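Local coordinates for protein transcription regulator (Lactobacillus plantarum WCFS1, PDB 3CLK) that probably regulates transcription as a DNA-binding dimer whose periplasmic-binding-protein-like domain would sense a small-molecule effector, at residues B[180-185]-B[205-210]. Sequence-based numbering, arbitrary orientation.
Sequences FGKNTD and SSFGIE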
loop_
_atom_site.group_PDB
_atom_site.type_symbol
_atom_site.label_atom_id
_atom_site.label_comp_id
_atom_site.label_asym_id
_atom_site.label_seq_id
_atom_site.Cartn_x
_atom_site.Cartn_y
_atom_site.Cartn_z
ATOM N N PHE B 180 2.822 -13.631 -23.139
ATOM C CA PHE B 180 3.342 -14.996 -23.115
ATOM C C PHE B 180 2.336 -15.925 -23.778
ATOM O O PHE B 180 2.708 -16.808 -24.551
ATOM C CB PHE B 180 3.608 -15.452 -21.686
ATOM C CG PHE B 180 4.750 -14.739 -21.022
ATOM C CD1 PHE B 180 5.960 -14.564 -21.687
ATOM C CD2 PHE B 180 4.638 -14.290 -19.711
ATOM C CE1 PHE B 180 7.043 -13.952 -21.045
ATOM C CE2 PHE B 180 5.703 -13.685 -19.071
ATOM C CZ PHE B 180 6.911 -13.515 -19.740
ATOM N N GLY B 181 1.061 -15.726 -23.474
ATOM C CA GLY B 181 0.033 -16.546 -24.083
ATOM C C GLY B 181 -0.477 -17.684 -23.225
ATOM O O GLY B 181 0.219 -18.198 -22.350
ATOM N N LYS B 182 -1.720 -18.068 -23.484
ATOM C CA LYS B 182 -2.377 -19.153 -22.773
ATOM C C LYS B 182 -1.622 -20.464 -23.019
ATOM O O LYS B 182 -1.600 -21.352 -22.168
ATOM C CB LYS B 182 -3.811 -19.274 -23.281
ATOM C CG LYS B 182 -4.668 -20.304 -22.574
ATOM C CD LYS B 182 -6.029 -20.399 -23.256
ATOM C CE LYS B 182 -6.995 -21.291 -22.487
ATOM N NZ LYS B 182 -6.453 -22.663 -22.278
ATOM N N ASN B 183 -1.000 -20.573 -24.186
ATOM C CA ASN B 183 -0.254 -21.773 -24.550
ATOM C C ASN B 183 1.251 -21.595 -24.419
ATOM O O ASN B 183 2.027 -22.306 -25.066
ATOM C CB ASN B 183 -0.617 -22.183 -25.981
ATOM C CG ASN B 183 -2.081 -22.555 -26.117
ATOM O OD1 ASN B 183 -2.662 -22.457 -27.196
ATOM N ND2 ASN B 183 -2.686 -22.991 -25.018
ATOM N N THR B 184 1.666 -20.661 -23.565
ATOM C CA THR B 184 3.084 -20.404 -23.354
ATOM C C THR B 184 3.840 -21.684 -23.038
ATOM O O THR B 184 3.288 -22.613 -22.451
ATOM C CB THR B 184 3.324 -19.424 -22.188
ATOM O OG1 THR B 184 4.728 -19.181 -22.063
ATOM C CG2 THR B 184 2.808 -19.995 -20.873
ATOM N N ASP B 185 5.109 -21.720 -23.425
ATOM C CA ASP B 185 5.951 -22.881 -23.165
ATOM C C ASP B 185 6.736 -22.642 -21.882
ATOM O O ASP B 185 7.507 -23.495 -21.449
ATOM C CB ASP B 185 6.912 -23.117 -24.336
ATOM C CG ASP B 185 7.843 -21.940 -24.570
ATOM O OD1 ASP B 185 7.341 -20.803 -24.719
ATOM O OD2 ASP B 185 9.076 -22.149 -24.606
ATOM N N SER B 205 -4.579 -17.423 -14.342
ATOM C CA SER B 205 -5.800 -18.061 -13.883
ATOM C C SER B 205 -6.907 -17.947 -14.931
ATOM O O SER B 205 -7.625 -18.915 -15.200
ATOM C CB SER B 205 -6.244 -17.435 -12.564
ATOM O OG SER B 205 -7.413 -18.068 -12.083
ATOM N N SER B 206 -7.038 -16.770 -15.534
ATOM C CA SER B 206 -8.044 -16.552 -16.562
ATOM C C SER B 206 -7.794 -17.428 -17.792
ATOM O O SER B 206 -8.737 -17.800 -18.499
ATOM C CB SER B 206 -8.078 -15.078 -16.970
ATOM O OG SER B 206 -8.538 -14.273 -15.892
ATOM N N PHE B 207 -6.527 -17.745 -18.052
ATOM C CA PHE B 207 -6.174 -18.599 -19.186
ATOM C C PHE B 207 -6.334 -20.080 -18.807
ATOM O O PHE B 207 -6.104 -20.969 -19.628
ATOM C CB PHE B 207 -4.718 -18.355 -19.627
ATOM C CG PHE B 207 -4.511 -17.105 -20.459
ATOM C CD1 PHE B 207 -5.540 -16.568 -21.220
ATOM C CD2 PHE B 207 -3.247 -16.513 -20.536
ATOM C CE1 PHE B 207 -5.320 -15.463 -22.049
ATOM C CE2 PHE B 207 -3.016 -15.407 -21.363
ATOM C CZ PHE B 207 -4.058 -14.884 -22.121
ATOM N N GLY B 208 -6.722 -20.345 -17.565
ATOM C CA GLY B 208 -6.883 -21.719 -17.125
ATOM C C GLY B 208 -5.559 -22.372 -16.749
ATOM O O GLY B 208 -5.461 -23.599 -16.681
ATOM N N ILE B 209 -4.535 -21.550 -16.524
ATOM C CA ILE B 209 -3.209 -22.028 -16.132
ATOM C C ILE B 209 -3.141 -22.058 -14.599
ATOM O O ILE B 209 -3.283 -21.031 -13.941
ATOM C CB ILE B 209 -2.093 -21.089 -16.672
ATOM C CG1 ILE B 209 -2.117 -21.082 -18.203
ATOM C CG2 ILE B 209 -0.720 -21.545 -16.169
ATOM C CD1 ILE B 209 -1.130 -20.113 -18.830
ATOM N N GLU B 210 -2.918 -23.238 -14.038
ATOM C CA GLU B 210 -2.849 -23.388 -12.588
ATOM C C GLU B 210 -1.471 -23.113 -11.987
ATOM O O GLU B 210 -0.460 -23.588 -12.477
ATOM C CB GLU B 210 -3.292 -24.799 -12.205
ATOM C CG GLU B 210 -4.687 -25.136 -12.676
ATOM C CD GLU B 210 -5.004 -26.599 -12.498
ATOM O OE1 GLU B 210 -5.030 -27.058 -11.340
ATOM O OE2 GLU B 210 -5.219 -27.287 -13.520
#
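Lys182 and Phe207 carry most of the buried surface here, their side chains crossing obliquely. Lys182 CB sits over one face of the Phe207 ring, 3.9 Å from its centroid and 20° off the ring normal, which meets the geometry of a CH-pi contact. Phe207 holds CG anti to its carbonyl carbon (chi1 -78°), and the same ring face also lies under Lys182 CA, with Phe207 CD2 3.6 Å from that atom. Further out, the lysine chain runs extended from chi1 to chi3 past the Phe207 carbonyl, so that Lys182 CG lies 3.5 Å from Phe207 CB, then bends at chi4 (-56°), leaving Lys182 NZ 3.2 Å from Phe207 O. An alanine in place of Phe207 would remove the ring under Lys182 and would probably loosen the seating of the 181-184 turn. Both segments take in the C-terminal end of a helix of the periplasmic-binding-protein-like fold and the turn after it: Gly181, with positive phi, ends helix 170-180 and opens a type I turn closed by Thr184 N to Gly181 O (3.1 Å), whereas Gly208 completes a Schellman motif after helix 194-206. Packing is looser on the Ile209 side, where Ile209 CD1 reaches Lys182 O at 3.6 Å but Thr184 CG2 only at 4.4 Å; Met177 of helix 170-180 touches both side chains. Lys182 itself is solvent-exposed, its outer chain lying along the surface beside the Phe207 carbonyl.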